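Local atomic coordinates of Lactamase_B domain-containing protein (Pontibacter korlensis, PDB entry 6XFR), a protein that probably hydrolyses beta-lactam antibiotics to substituted beta-amino acids as a zinc-dependent class B1 metallo-beta-lactamase. Residues 38-42 / 127-131. Coordinates in Å, arbitrary orientation, origin at the centre of the assembly. Residue numbers count along the deposited sequence, not the author numbering.
Sequences VSTKE and IGGQQ. With ZN (zinc ion), chain T.
The ends of two hairpins meeting at the edge of the alpha-beta/beta-alpha sandwich of the metallo-beta-lactamase fold illustrate how its two sheets can be tied together. Residues 38-42 carry strand 30-40 of one sheet into the turn toward strand 43-47; residues 127-131 link strands 123-127 and 130-135 of the other. The second segment is a two-residue type I' hairpin, closed by backbone hydrogen bonds from Ile127 N to Gln130 O and from Gln130 N to Ile127 O, both 2.9 Å. Gly128 (phi/psi 57/40) and Gly129 (81/-6) occupy its corners, and Gly128 CA lies 4.3 Å from Lys41 CA. Glycine suits Gly128 twice over: phi is positive, and a CB would collide with Thr40 OG1. Thr40, in the p rotamer, fills the junction, with CB 3.2 Å from Ile127 O, OG1 3.4 Å from Gly128 CA and CG2 3.5 Å from Gln130 CB. Its OG1 also accepts from Glu42 N at 3.0 Å, forming an ST turn, and is hydrogen-bonded to the carbonyl of Gly43. Deeper between the sheets, Val38 CG1 packs 3.6 Å from Gln130 OE1, which is hydrogen-bonded to Gln153 NE2. Gln131 O binds a zinc ion at 2.5 Å, a site completed by Pro151 and Gln152 and distinct from the His78/His80/His141 centre. One hydrogen bond directly joins the segments: Lys41 N to Gly128 O, 3.1 Å and nearly linear at 169°.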
ATOM      1  N   VAL B  38      -3.601 -14.955  -3.928  1.00 27.45           N
ATOM      2  CA  VAL B  38      -3.556 -14.764  -5.372  1.00 25.42           C
ATOM      3  C   VAL B  38      -4.638 -15.605  -6.032  1.00 35.99           C
ATOM      4  O   VAL B  38      -4.720 -16.822  -5.815  1.00 41.60           O
ATOM      5  CB  VAL B  38      -2.157 -15.058  -5.930  1.00 22.46           C
ATOM      6  CG1 VAL B  38      -2.128 -14.762  -7.419  1.00 23.99           C
ATOM      7  CG2 VAL B  38      -1.180 -14.138  -5.216  1.00 32.22           C
ATOM      8  N   SER B  39      -5.465 -14.943  -6.835  1.00 27.82           N
ATOM      9  CA  SER B  39      -6.545 -15.593  -7.562  1.00 29.47           C
ATOM     10  C   SER B  39      -6.062 -15.951  -8.958  1.00 25.63           C
ATOM     11  O   SER B  39      -5.384 -15.150  -9.604  1.00 30.50           O
ATOM     12  CB  SER B  39      -7.780 -14.689  -7.631  1.00 31.46           C
ATOM     13  OG  SER B  39      -8.904 -15.426  -8.091  1.00 38.18           O
ATOM     14  N   THR B  40      -6.353 -17.172  -9.396  1.00 27.53           N
ATOM     15  CA  THR B  40      -5.954 -17.634 -10.723  1.00 30.15           C
ATOM     16  C   THR B  40      -7.185 -18.202 -11.396  1.00 32.06           C
ATOM     17  O   THR B  40      -8.259 -18.295 -10.793  1.00 31.51           O
ATOM     18  CB  THR B  40      -4.803 -18.676 -10.709  1.00 31.92           C
ATOM     19  OG1 THR B  40      -5.322 -19.983 -10.478  1.00 33.56           O
ATOM     20  CG2 THR B  40      -3.777 -18.373  -9.624  1.00 30.13           C
ATOM     21  N   LYS B  41      -7.035 -18.529 -12.674  1.00 36.40           N
ATOM     22  CA  LYS B  41      -8.164 -19.095 -13.377  1.00 37.31           C
ATOM     23  C   LYS B  41      -8.502 -20.472 -12.864  1.00 41.37           C
ATOM     24  O   LYS B  41      -9.583 -20.965 -13.171  1.00 45.82           O
ATOM     25  CB  LYS B  41      -7.862 -19.195 -14.876  1.00 40.84           C
ATOM     26  CG  LYS B  41      -7.764 -17.833 -15.564  1.00 56.79           C
ATOM     27  CD  LYS B  41      -7.231 -17.916 -16.996  1.00 63.46           C
ATOM     28  CE  LYS B  41      -6.018 -17.006 -17.168  1.00 68.40           C
ATOM     29  NZ  LYS B  41      -6.264 -15.661 -16.549  1.00 68.53           N
ATOM     30  N   GLU B  42      -7.653 -21.066 -12.020  1.00 45.20           N
ATOM     31  CA  GLU B  42      -7.803 -22.474 -11.648  1.00 52.37           C
ATOM     32  C   GLU B  42      -7.745 -22.693 -10.144  1.00 41.63           C
ATOM     33  O   GLU B  42      -7.482 -23.806  -9.708  1.00 51.82           O
ATOM     34  CB  GLU B  42      -6.744 -23.358 -12.323  1.00 51.36           C
ATOM     35  CG  GLU B  42      -7.046 -23.687 -13.765  1.00 60.47           C
ATOM     36  CD  GLU B  42      -8.535 -23.927 -14.015  1.00 74.17           C
ATOM     37  OE1 GLU B  42      -9.130 -24.809 -13.365  1.00 82.34           O
ATOM     38  OE2 GLU B  42      -9.113 -23.240 -14.885  1.00 82.29           O
ATOM     39  N   ILE B 127       0.140 -21.715 -11.775  1.00 29.20           N
ATOM     40  CA  ILE B 127      -1.221 -22.208 -11.615  1.00 30.78           C
ATOM     41  C   ILE B 127      -2.187 -21.175 -12.195  1.00 28.99           C
ATOM     42  O   ILE B 127      -2.111 -19.990 -11.863  1.00 34.99           O
ATOM     43  CB  ILE B 127      -1.550 -22.467 -10.139  1.00 28.38           C
ATOM     44  CG1 ILE B 127      -0.573 -23.474  -9.547  1.00 34.80           C
ATOM     45  CG2 ILE B 127      -2.972 -22.933  -9.996  1.00 24.56           C
ATOM     46  CD1 ILE B 127      -0.797 -23.688  -8.037  1.00 37.36           C
ATOM     47  N   GLY B 128      -3.106 -21.629 -13.037  1.00 33.40           N
ATOM     48  CA  GLY B 128      -4.179 -20.793 -13.570  1.00 34.51           C
ATOM     49  C   GLY B 128      -3.729 -19.548 -14.297  1.00 40.82           C
ATOM     50  O   GLY B 128      -4.367 -18.493 -14.171  1.00 51.91           O
ATOM     51  N   GLY B 129      -2.662 -19.651 -15.083  1.00 39.74           N
ATOM     52  CA  GLY B 129      -2.095 -18.514 -15.770  1.00 30.23           C
ATOM     53  C   GLY B 129      -1.184 -17.655 -14.925  1.00 32.29           C
ATOM     54  O   GLY B 129      -0.572 -16.715 -15.446  1.00 44.33           O
ATOM     55  N   GLN B 130      -1.080 -17.930 -13.638  1.00 28.35           N
ATOM     56  CA  GLN B 130      -0.339 -17.097 -12.716  1.00 31.40           C
ATOM     57  C   GLN B 130       0.986 -17.776 -12.389  1.00 34.14           C
ATOM     58  O   GLN B 130       0.997 -18.944 -11.989  1.00 36.10           O
ATOM     59  CB  GLN B 130      -1.158 -16.888 -11.449  1.00 26.91           C
ATOM     60  CG  GLN B 130      -0.413 -16.101 -10.392  1.00 31.68           C
ATOM     61  CD  GLN B 130      -0.394 -14.610 -10.667  1.00 35.89           C
ATOM     62  OE1 GLN B 130      -1.427 -13.989 -10.896  1.00 45.89           O
ATOM     63  NE2 GLN B 130       0.776 -14.032 -10.631  1.00 38.68           N
ATOM     64  N   GLN B 131       2.096 -17.063 -12.548  1.00 24.88           N
ATOM     65  CA  GLN B 131       3.383 -17.640 -12.220  1.00 24.93           C
ATOM     66  C   GLN B 131       3.942 -17.053 -10.934  1.00 23.43           C
ATOM     67  O   GLN B 131       3.762 -15.881 -10.640  1.00 46.65           O
ATOM     68  CB  GLN B 131       4.373 -17.531 -13.387  1.00 31.12           C
ATOM     69  CG  GLN B 131       4.657 -16.219 -13.994  1.00 41.92           C
ATOM     70  CD  GLN B 131       5.902 -16.294 -14.898  1.00 57.67           C
ATOM     71  OE1 GLN B 131       6.540 -17.370 -15.002  1.00 58.28           O
ATOM     72  NE2 GLN B 131       6.287 -15.143 -15.511  1.00 53.27           N
TER
HETATM   73 ZN    ZN T 308       4.000 -13.491 -11.492  1.00263.95          ZN